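Local coordinates for protein Dot/Icm T4SS effector (Legionella pneumophila, PDB 6VVE) that is a translocated effector kinase that binds ADP and manganese and is activated by the host metabolite inositol hexakisphosphate, at residues G79-V84 / K94-R99; H127-L132 / Y144-N149. All blocks are in the same frame, centred on the assembly; numbering follows the deposited sequence.

Contact 1: G79-V84 / K94-R99. With ADP (adenosine-5'-diphosphate), chain C.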
ATOM      1  N   GLY A  79      16.022   8.214   1.469  1.00 37.91           N
ATOM      2  CA  GLY A  79      15.062   8.991   2.220  1.00 44.72           C
ATOM      3  C   GLY A  79      15.568   9.334   3.606  1.00 43.84           C
ATOM      4  O   GLY A  79      16.780   9.406   3.829  1.00 50.28           O
ATOM      5  N   GLU A  80      14.650   9.548   4.548  1.00 62.95           N
ATOM      6  CA  GLU A  80      15.059   9.860   5.911  1.00 68.57           C
ATOM      7  C   GLU A  80      15.562   8.624   6.645  1.00 73.74           C
ATOM      8  O   GLU A  80      16.509   8.715   7.436  1.00 72.50           O
ATOM      9  CB  GLU A  80      13.892  10.486   6.681  1.00 71.98           C
ATOM     10  CG  GLU A  80      13.545  11.906   6.258  1.00 73.51           C
ATOM     11  CD  GLU A  80      14.652  12.894   6.576  1.00 78.17           C
ATOM     12  OE1 GLU A  80      15.383  12.675   7.566  1.00 80.07           O
ATOM     13  OE2 GLU A  80      14.798  13.884   5.828  1.00 81.03           O
ATOM     14  N   GLN A  81      14.963   7.465   6.379  1.00 79.04           N
ATOM     15  CA  GLN A  81      15.186   6.276   7.187  1.00 73.85           C
ATOM     16  C   GLN A  81      15.891   5.149   6.442  1.00 73.68           C
ATOM     17  O   GLN A  81      15.908   4.014   6.937  1.00 78.70           O
ATOM     18  CB  GLN A  81      13.851   5.765   7.740  1.00 75.03           C
ATOM     19  CG  GLN A  81      13.432   6.395   9.058  1.00 77.68           C
ATOM     20  CD  GLN A  81      14.345   5.997  10.206  1.00 82.59           C
ATOM     21  OE1 GLN A  81      15.351   5.315  10.009  1.00 83.02           O
ATOM     22  NE2 GLN A  81      13.994   6.420  11.415  1.00 84.99           N
ATOM     23  N   GLY A  82      16.478   5.414   5.284  1.00 53.59           N
ATOM     24  CA  GLY A  82      17.197   4.352   4.604  1.00 44.72           C
ATOM     25  C   GLY A  82      17.756   4.798   3.272  1.00 45.37           C
ATOM     26  O   GLY A  82      17.539   5.927   2.818  1.00 48.85           O
ATOM     27  N   THR A  83      18.503   3.878   2.660  1.00 44.95           N
ATOM     28  CA  THR A  83      19.059   4.033   1.324  1.00 45.81           C
ATOM     29  C   THR A  83      18.648   2.822   0.504  1.00 43.62           C
ATOM     30  O   THR A  83      18.692   1.693   0.999  1.00 25.08           O
ATOM     31  CB  THR A  83      20.586   4.153   1.358  1.00 45.79           C
ATOM     32  OG1 THR A  83      20.961   5.238   2.215  1.00 43.84           O
ATOM     33  CG2 THR A  83      21.135   4.400  -0.042  1.00 47.84           C
ATOM     34  N   VAL A  84      18.251   3.054  -0.744  1.00 26.10           N
ATOM     35  CA  VAL A  84      17.734   2.006  -1.620  1.00 61.57           C
ATOM     36  C   VAL A  84      18.729   1.778  -2.746  1.00 25.49           C
ATOM     37  O   VAL A  84      19.101   2.721  -3.457  1.00 27.22           O
ATOM     38  CB  VAL A  84      16.347   2.366  -2.178  1.00 23.55           C
ATOM     39  CG1 VAL A  84      15.826   1.257  -3.085  1.00 22.12           C
ATOM     40  CG2 VAL A  84      15.377   2.636  -1.034  1.00 22.85           C
ATOM     41  N   LYS A  94      16.737  -2.181   0.174  1.00 20.81           N
ATOM     42  CA  LYS A  94      16.703  -1.042   1.084  1.00 25.65           C
ATOM     43  C   LYS A  94      17.413  -1.385   2.388  1.00 26.44           C
ATOM     44  O   LYS A  94      17.166  -2.441   2.979  1.00 22.92           O
ATOM     45  CB  LYS A  94      15.259  -0.617   1.365  1.00 20.96           C
ATOM     46  CG  LYS A  94      15.121   0.592   2.276  1.00 22.39           C
ATOM     47  CD  LYS A  94      13.711   1.168   2.202  1.00 21.65           C
ATOM     48  CE  LYS A  94      13.519   2.297   3.205  1.00 21.78           C
ATOM     49  NZ  LYS A  94      12.157   2.907   3.086  1.00 21.30           N
ATOM     50  N   VAL A  95      18.291  -0.491   2.826  1.00 42.71           N
ATOM     51  CA  VAL A  95      19.011  -0.625   4.087  1.00 47.06           C
ATOM     52  C   VAL A  95      18.476   0.451   5.023  1.00 52.30           C
ATOM     53  O   VAL A  95      18.741   1.646   4.827  1.00 52.52           O
ATOM     54  CB  VAL A  95      20.529  -0.490   3.895  1.00 47.60           C
ATOM     55  CG1 VAL A  95      21.234  -0.426   5.243  1.00 47.20           C
ATOM     56  CG2 VAL A  95      21.061  -1.644   3.067  1.00 44.35           C
ATOM     57  N   SER A  96      17.727   0.036   6.038  1.00 27.12           N
ATOM     58  CA  SER A  96      17.143   0.979   6.976  1.00 35.84           C
ATOM     59  C   SER A  96      18.154   1.368   8.053  1.00 37.27           C
ATOM     60  O   SER A  96      19.120   0.653   8.327  1.00 49.05           O
ATOM     61  CB  SER A  96      15.896   0.390   7.628  1.00 36.36           C
ATOM     62  OG  SER A  96      15.424   1.227   8.666  1.00 44.72           O
ATOM     63  N   ARG A  97      17.912   2.527   8.663  1.00 64.44           N
ATOM     64  CA  ARG A  97      18.771   3.055   9.713  1.00 68.88           C
ATOM     65  C   ARG A  97      18.417   2.527  11.098  1.00 71.60           C
ATOM     66  O   ARG A  97      19.084   2.891  12.073  1.00 74.78           O
ATOM     67  CB  ARG A  97      18.706   4.589   9.723  1.00 71.41           C
ATOM     68  CG  ARG A  97      19.444   5.252   8.568  1.00 72.47           C
ATOM     69  CD  ARG A  97      19.304   6.778   8.600  1.00 73.23           C
ATOM     70  NE  ARG A  97      19.721   7.351   9.876  1.00 79.67           N
ATOM     71  CZ  ARG A  97      18.887   7.838  10.795  1.00 83.05           C
ATOM     72  NH1 ARG A  97      17.574   7.839  10.587  1.00 82.53           N
ATOM     73  NH2 ARG A  97      19.372   8.334  11.924  1.00 86.12           N
ATOM     74  N   GLY A  98      17.390   1.679  11.211  1.00 65.44           N
ATOM     75  CA  GLY A  98      16.967   1.190  12.503  1.00 64.49           C
ATOM     76  C   GLY A  98      17.722  -0.047  12.958  1.00 65.05           C
ATOM     77  O   GLY A  98      18.360  -0.743  12.169  1.00 67.79           O
ATOM     78  N   ARG A  99      17.636  -0.312  14.261  1.00 54.41           N
ATOM     79  CA  ARG A  99      18.241  -1.491  14.877  1.00 53.78           C
ATOM     80  C   ARG A  99      17.159  -2.198  15.682  1.00 50.83           C
ATOM     81  O   ARG A  99      16.661  -1.653  16.672  1.00 52.02           O
ATOM     82  CB  ARG A  99      19.424  -1.113  15.764  1.00 61.48           C
ATOM     83  CG  ARG A  99      19.901  -2.229  16.688  1.00 64.03           C
ATOM     84  CD  ARG A  99      20.383  -3.453  15.913  1.00 64.59           C
ATOM     85  NE  ARG A  99      20.649  -4.589  16.798  1.00 66.51           N
ATOM     86  CZ  ARG A  99      21.191  -5.737  16.404  1.00 65.91           C
ATOM     87  NH1 ARG A  99      21.538  -5.910  15.137  1.00 64.84           N
ATOM     88  NH2 ARG A  99      21.391  -6.711  17.280  1.00 65.97           N
TER
HETATM   89  PB  ADP C 402      11.130   7.600   1.688  1.00 42.09           P
HETATM   90  O1B ADP C 402       9.801   8.295   1.468  1.00 46.20           O
HETATM   91  O2B ADP C 402      12.293   8.310   1.046  1.00 44.22           O
HETATM   92  O3B ADP C 402      11.378   7.151   3.117  1.00 40.27           O
HETATM   93  PA  ADP C 402      12.205   5.226   0.554  1.00 30.41           P
HETATM   94  O1A ADP C 402      11.616   3.840   0.527  1.00 22.11           O
HETATM   95  O2A ADP C 402      13.335   5.537   1.499  1.00 25.59           O
HETATM   96  O3A ADP C 402      10.976   6.221   0.858  1.00 32.42           O
HETATM   97  O5' ADP C 402      12.680   5.553  -0.940  1.00 27.55           O
HETATM   98  C5' ADP C 402      13.589   6.603  -1.226  1.00 30.51           C
HETATM   99  C4' ADP C 402      13.817   6.676  -2.713  1.00 31.90           C
HETATM  100  O4' ADP C 402      14.381   5.454  -3.229  1.00 30.81           O
HETATM  101  C3' ADP C 402      12.521   6.935  -3.519  1.00 34.21           C
HETATM  102  O3' ADP C 402      12.229   8.296  -3.689  1.00 33.35           O
HETATM  103  C2' ADP C 402      12.814   6.230  -4.860  1.00 35.20           C
HETATM  104  O2' ADP C 402      13.377   7.144  -5.782  1.00 36.91           O
HETATM  105  C1' ADP C 402      13.826   5.124  -4.509  1.00 30.07           C
HETATM  106  N9  ADP C 402      13.092   3.843  -4.459  1.00 24.95           N
HETATM  107  C8  ADP C 402      12.506   3.326  -3.358  1.00 21.96           C
HETATM  108  N7  ADP C 402      11.901   2.145  -3.647  1.00 18.47           N
HETATM  109  C5  ADP C 402      12.107   1.903  -4.953  1.00 19.93           C
HETATM  110  C6  ADP C 402      11.741   0.832  -5.899  1.00 19.64           C
HETATM  111  N6  ADP C 402      11.031  -0.229  -5.473  1.00 18.41           N
HETATM  112  N1  ADP C 402      12.146   0.948  -7.189  1.00 24.51           N
HETATM  113  C2  ADP C 402      12.864   2.014  -7.617  1.00 25.98           C
HETATM  114  N3  ADP C 402      13.227   3.020  -6.801  1.00 25.77           N
HETATM  115  C4  ADP C 402      12.890   3.022  -5.487  1.00 23.02           C
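Gln81 O is gripped by two donors of segment 94-99: Arg97 N at 3.0 Å, lying well above the carbonyl plane, and, weakly, Ser96 OG at 3.3 Å. It sits where the glycine-rich loop of a protein kinase passes into the first strand of the β-hairpin 82-88/91-96, with 82-84 antiparallel to 94-96. Further in, Thr83 and Val95 form a hydrogen-bonded pair; Val95 N reaches Thr83 O at 2.9 Å in a nearly straight bond (172°). On the outer end, the Gln81 and Arg97 side chains cross at about a right angle, while the amide and guanidinium planes are 32° apart, and Arg97 NH1 makes a weak bond to Glu80 O. Ser96 OG accepts from Gly98 N, an ST turn just where strand 94-96 ends. Gly82 CA lies 3.1 Å from Val95 O, close against the opposite strand. Val84 and Lys94 share the nucleotide face, Val84 CG2 resting 3.9 Å from Lys94 CG and 3.7 Å from ADP O4'. With CG anti to the backbone N (chi1 -178°) and an extended chain beyond it, Lys94 runs past Gly82 to the alpha-phosphate. Lys94 NZ forms a salt bridge with Asp207 and donates to ADP O1A at 2.8 Å.

Contact 2: H127-L132 / Y144-N149. With ADP (adenosine-5'-diphosphate), chain C.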
ATOM      1  N   HIS A 127      -0.455  -2.338  -7.576  1.00 15.76           N
ATOM      2  CA  HIS A 127      -0.373  -0.927  -7.205  1.00 11.09           C
ATOM      3  C   HIS A 127       0.475  -0.678  -5.966  1.00 11.26           C
ATOM      4  O   HIS A 127       0.686   0.482  -5.598  1.00 15.54           O
ATOM      5  CB  HIS A 127      -1.777  -0.364  -6.969  1.00 10.86           C
ATOM      6  CG  HIS A 127      -2.606  -0.256  -8.217  1.00 15.35           C
ATOM      7  ND1 HIS A 127      -2.424   0.748  -9.147  1.00 15.23           N
ATOM      8  CD2 HIS A 127      -3.628  -1.016  -8.679  1.00 14.96           C
ATOM      9  CE1 HIS A 127      -3.292   0.596 -10.131  1.00 14.60           C
ATOM     10  NE2 HIS A 127      -4.032  -0.469  -9.874  1.00 16.65           N
ATOM     11  N   PHE A 128       0.964  -1.722  -5.314  1.00 11.10           N
ATOM     12  CA  PHE A 128       1.725  -1.596  -4.081  1.00 14.01           C
ATOM     13  C   PHE A 128       2.997  -2.426  -4.190  1.00 15.03           C
ATOM     14  O   PHE A 128       2.980  -3.542  -4.718  1.00 13.75           O
ATOM     15  CB  PHE A 128       0.896  -2.052  -2.874  1.00 14.06           C
ATOM     16  CG  PHE A 128      -0.438  -1.371  -2.769  1.00 13.50           C
ATOM     17  CD1 PHE A 128      -1.534  -1.855  -3.476  1.00 12.32           C
ATOM     18  CD2 PHE A 128      -0.601  -0.244  -1.982  1.00 13.48           C
ATOM     19  CE1 PHE A 128      -2.765  -1.222  -3.390  1.00 11.60           C
ATOM     20  CE2 PHE A 128      -1.828   0.389  -1.896  1.00 16.06           C
ATOM     21  CZ  PHE A 128      -2.913  -0.104  -2.604  1.00 14.64           C
ATOM     22  N   VAL A 129       4.103  -1.884  -3.695  1.00 16.80           N
ATOM     23  CA  VAL A 129       5.419  -2.527  -3.815  1.00 16.56           C
ATOM     24  C   VAL A 129       5.744  -3.050  -2.416  1.00 12.96           C
ATOM     25  O   VAL A 129       6.375  -2.391  -1.598  1.00 10.47           O
ATOM     26  CB  VAL A 129       6.483  -1.586  -4.345  1.00 17.91           C
ATOM     27  CG1 VAL A 129       7.839  -2.278  -4.346  1.00 21.76           C
ATOM     28  CG2 VAL A 129       6.126  -1.101  -5.731  1.00 16.74           C
ATOM     29  N   LEU A 130       5.373  -4.308  -2.161  1.00 11.47           N
ATOM     30  CA  LEU A 130       5.732  -4.967  -0.914  1.00 11.45           C
ATOM     31  C   LEU A 130       6.994  -5.810  -1.114  1.00 13.52           C
ATOM     32  O   LEU A 130       7.485  -5.995  -2.237  1.00 15.17           O
ATOM     33  CB  LEU A 130       4.578  -5.831  -0.405  1.00 13.11           C
ATOM     34  CG  LEU A 130       3.368  -5.054   0.119  1.00 11.91           C
ATOM     35  CD1 LEU A 130       2.212  -5.994   0.463  1.00 13.20           C
ATOM     36  CD2 LEU A 130       3.756  -4.235   1.341  1.00 11.91           C
ATOM     37  N   GLY A 131       7.514  -6.326  -0.007  1.00 12.54           N
ATOM     38  CA  GLY A 131       8.760  -7.066  -0.043  1.00 11.24           C
ATOM     39  C   GLY A 131       8.986  -7.748   1.283  1.00 14.11           C
ATOM     40  O   GLY A 131       8.078  -7.840   2.106  1.00 13.82           O
ATOM     41  N   LEU A 132      10.214  -8.227   1.483  1.00 15.24           N
ATOM     42  CA  LEU A 132      10.546  -8.977   2.687  1.00 16.15           C
ATOM     43  C   LEU A 132      11.918  -8.566   3.205  1.00 17.93           C
ATOM     44  O   LEU A 132      12.814  -8.205   2.434  1.00 17.04           O
ATOM     45  CB  LEU A 132      10.534 -10.489   2.430  1.00 12.88           C
ATOM     46  CG  LEU A 132       9.225 -11.065   1.898  1.00 19.20           C
ATOM     47  CD1 LEU A 132       9.420 -12.523   1.481  1.00 12.25           C
ATOM     48  CD2 LEU A 132       8.123 -10.941   2.933  1.00 15.27           C
ATOM     49  N   TYR A 144      14.260  -6.672   0.448  1.00 13.77           N
ATOM     50  CA  TYR A 144      14.157  -6.949  -0.978  1.00 13.93           C
ATOM     51  C   TYR A 144      12.767  -6.573  -1.478  1.00 17.11           C
ATOM     52  O   TYR A 144      11.766  -6.762  -0.776  1.00 18.91           O
ATOM     53  CB  TYR A 144      14.413  -8.425  -1.277  1.00 14.33           C
ATOM     54  CG  TYR A 144      15.862  -8.838  -1.420  1.00 16.26           C
ATOM     55  CD1 TYR A 144      16.833  -7.947  -1.862  1.00 16.65           C
ATOM     56  CD2 TYR A 144      16.255 -10.138  -1.128  1.00 17.83           C
ATOM     57  CE1 TYR A 144      18.155  -8.332  -2.001  1.00 18.06           C
ATOM     58  CE2 TYR A 144      17.579 -10.537  -1.264  1.00 20.63           C
ATOM     59  CZ  TYR A 144      18.522  -9.628  -1.700  1.00 19.40           C
ATOM     60  OH  TYR A 144      19.832 -10.023  -1.835  1.00 19.97           O
HETATM   61  N   MSE A 145      12.703  -6.062  -2.704  1.00 13.23           N
HETATM   62  CA  MSE A 145      11.425  -5.734  -3.338  1.00 12.53           C
HETATM   63  C   MSE A 145      11.593  -5.530  -4.837  1.00 13.35           C
HETATM   64  O   MSE A 145      12.682  -5.254  -5.299  1.00 16.67           O
HETATM   65  CB  MSE A 145      10.821  -4.474  -2.712  1.00 20.04           C
HETATM   66  CG  MSE A 145      11.682  -3.238  -2.901  1.00 21.99           C
HETATM   67 SE   MSE A 145      10.962  -1.664  -2.005  1.00 18.24          SE
HETATM   68  CE  MSE A 145      12.673  -0.831  -1.528  1.00 18.77           C
ATOM     69  N   PRO A 146      10.503  -5.679  -5.590  1.00 14.09           N
ATOM     70  CA  PRO A 146      10.577  -5.429  -7.035  1.00 16.83           C
ATOM     71  C   PRO A 146      11.050  -4.011  -7.313  1.00 19.98           C
ATOM     72  O   PRO A 146      10.585  -3.046  -6.694  1.00 17.07           O
ATOM     73  CB  PRO A 146       9.137  -5.646  -7.520  1.00 18.66           C
ATOM     74  CG  PRO A 146       8.500  -6.531  -6.459  1.00 15.48           C
ATOM     75  CD  PRO A 146       9.166  -6.142  -5.158  1.00 13.50           C
ATOM     76  N   LYS A 147      11.992  -3.890  -8.246  1.00 18.60           N
ATOM     77  CA  LYS A 147      12.440  -2.579  -8.696  1.00 21.83           C
ATOM     78  C   LYS A 147      11.484  -2.060  -9.764  1.00 20.87           C
ATOM     79  O   LYS A 147      11.229  -2.742 -10.766  1.00 24.37           O
ATOM     80  CB  LYS A 147      13.863  -2.647  -9.249  1.00 27.69           C
ATOM     81  CG  LYS A 147      14.240  -1.445 -10.105  1.00 31.95           C
ATOM     82  CD  LYS A 147      15.732  -1.386 -10.382  1.00 37.41           C
ATOM     83  CE  LYS A 147      16.089  -0.170 -11.244  1.00 42.59           C
ATOM     84  NZ  LYS A 147      15.543  -0.270 -12.631  1.00 44.30           N
ATOM     85  N   ILE A 148      10.968  -0.852  -9.555  1.00 19.86           N
ATOM     86  CA  ILE A 148      10.080  -0.208 -10.514  1.00 25.75           C
ATOM     87  C   ILE A 148      10.824   0.945 -11.175  1.00 28.55           C
ATOM     88  O   ILE A 148      11.858   1.415 -10.688  1.00 24.28           O
ATOM     89  CB  ILE A 148       8.777   0.282  -9.852  1.00 28.52           C
ATOM     90  CG1 ILE A 148       9.083   1.304  -8.756  1.00 30.00           C
ATOM     91  CG2 ILE A 148       8.009  -0.905  -9.275  1.00 29.35           C
ATOM     92  CD1 ILE A 148       7.856   1.770  -7.994  1.00 31.79           C
ATOM     93  N   ASN A 149      10.288   1.397 -12.311  1.00 39.10           N
ATOM     94  CA  ASN A 149      10.925   2.414 -13.146  1.00 36.99           C
ATOM     95  C   ASN A 149       9.969   3.589 -13.310  1.00 36.38           C
ATOM     96  O   ASN A 149       8.927   3.462 -13.965  1.00 37.44           O
ATOM     97  CB  ASN A 149      11.310   1.833 -14.504  1.00 41.84           C
ATOM     98  CG  ASN A 149      12.337   0.722 -14.390  1.00 45.47           C
ATOM     99  OD1 ASN A 149      13.522   0.976 -14.152  1.00 51.17           O
ATOM    100  ND2 ASN A 149      11.894  -0.519 -14.573  1.00 45.32           N
TER
HETATM  101  PB  ADP C 402      11.130   7.600   1.688  1.00 42.09           P
HETATM  102  O1B ADP C 402       9.801   8.295   1.468  1.00 46.20           O
HETATM  103  O2B ADP C 402      12.293   8.310   1.046  1.00 44.22           O
HETATM  104  O3B ADP C 402      11.378   7.151   3.117  1.00 40.27           O
HETATM  105  PA  ADP C 402      12.205   5.226   0.554  1.00 30.41           P
HETATM  106  O1A ADP C 402      11.616   3.840   0.527  1.00 22.11           O
HETATM  107  O2A ADP C 402      13.335   5.537   1.499  1.00 25.59           O
HETATM  108  O3A ADP C 402      10.976   6.221   0.858  1.00 32.42           O
HETATM  109  O5' ADP C 402      12.680   5.553  -0.940  1.00 27.55           O
HETATM  110  C5' ADP C 402      13.589   6.603  -1.226  1.00 30.51           C
HETATM  111  C4' ADP C 402      13.817   6.676  -2.713  1.00 31.90           C
HETATM  112  O4' ADP C 402      14.381   5.454  -3.229  1.00 30.81           O
HETATM  113  C3' ADP C 402      12.521   6.935  -3.519  1.00 34.21           C
HETATM  114  O3' ADP C 402      12.229   8.296  -3.689  1.00 33.35           O
HETATM  115  C2' ADP C 402      12.814   6.230  -4.860  1.00 35.20           C
HETATM  116  O2' ADP C 402      13.377   7.144  -5.782  1.00 36.91           O
HETATM  117  C1' ADP C 402      13.826   5.124  -4.509  1.00 30.07           C
HETATM  118  N9  ADP C 402      13.092   3.843  -4.459  1.00 24.95           N
HETATM  119  C8  ADP C 402      12.506   3.326  -3.358  1.00 21.96           C
HETATM  120  N7  ADP C 402      11.901   2.145  -3.647  1.00 18.47           N
HETATM  121  C5  ADP C 402      12.107   1.903  -4.953  1.00 19.93           C
HETATM  122  C6  ADP C 402      11.741   0.832  -5.899  1.00 19.64           C
HETATM  123  N6  ADP C 402      11.031  -0.229  -5.473  1.00 18.41           N
HETATM  124  N1  ADP C 402      12.146   0.948  -7.189  1.00 24.51           N
HETATM  125  C2  ADP C 402      12.864   2.014  -7.617  1.00 25.98           C
HETATM  126  N3  ADP C 402      13.227   3.020  -6.801  1.00 25.77           N
HETATM  127  C4  ADP C 402      12.890   3.022  -5.487  1.00 23.02           C
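Leu132 and Tyr144 join the two segments through a pair of backbone hydrogen bonds, Tyr144 N to Leu132 O at 2.9 Å and Leu132 N to Tyr144 O at 3.1 Å. They form an antiparallel hydrogen-bonded pair at the edge of the kinase N-lobe sheet, where strand 144-146 leads into the hinge. Beside them, Gly131 CA makes a CA-H...O contact with the same Tyr144 O. The apolar contacts centre on Val129, whose two methyls divide the work. CG1 packs on the selenium of the selenomethionine Met145, the two side chains crossing at about a right angle, and on Pro146 CD. CG2, anti to the carbonyl carbon, meets Ile148 tip to tip, 4.0 Å from its CG2. Leu130 turns away toward helix 102-121, while its carbonyl O lies 3.4 Å from Pro146 CD. Polar contacts with the nucleotide come from the hinge backbone: Pro146 O accepts from adenine N6 at 3.1 Å, and Ile148 N donates to N1 at 3.2 Å (164°), the donor-acceptor pair by which kinases read adenine. Apolar groups also line the adenine, with Ile148 CG1 3.5 Å from ADP N1 and Met145 CE 3.7 Å from ADP N7.

Overall arrangement
The two contacts illustrate how a kinase N-lobe shares one nucleotide between neighbouring strands of a single sheet and the loops at their ends. Their centres lie 15 Å apart, yet strands 91-96 and 142-146 run side by side and the contacts touch directly. The joint is the selenomethionine methyl: Met145 CE packs 3.9 Å from Lys94 CB and 4.1 Å from Val84 CG1. Contact 1 mainly serves ribose and phosphates, though Val84 CG1 also reaches adenine C8, and the nearest Lys94 side-chain atom is about 3 Å from the manganese ion; contact 2 hydrogen-bonds the adenine edge. The Tyr144 side chain and inositol hexakisphosphate lie about 4 Å apart at their nearest atoms, so strand 142-146 touches both pockets.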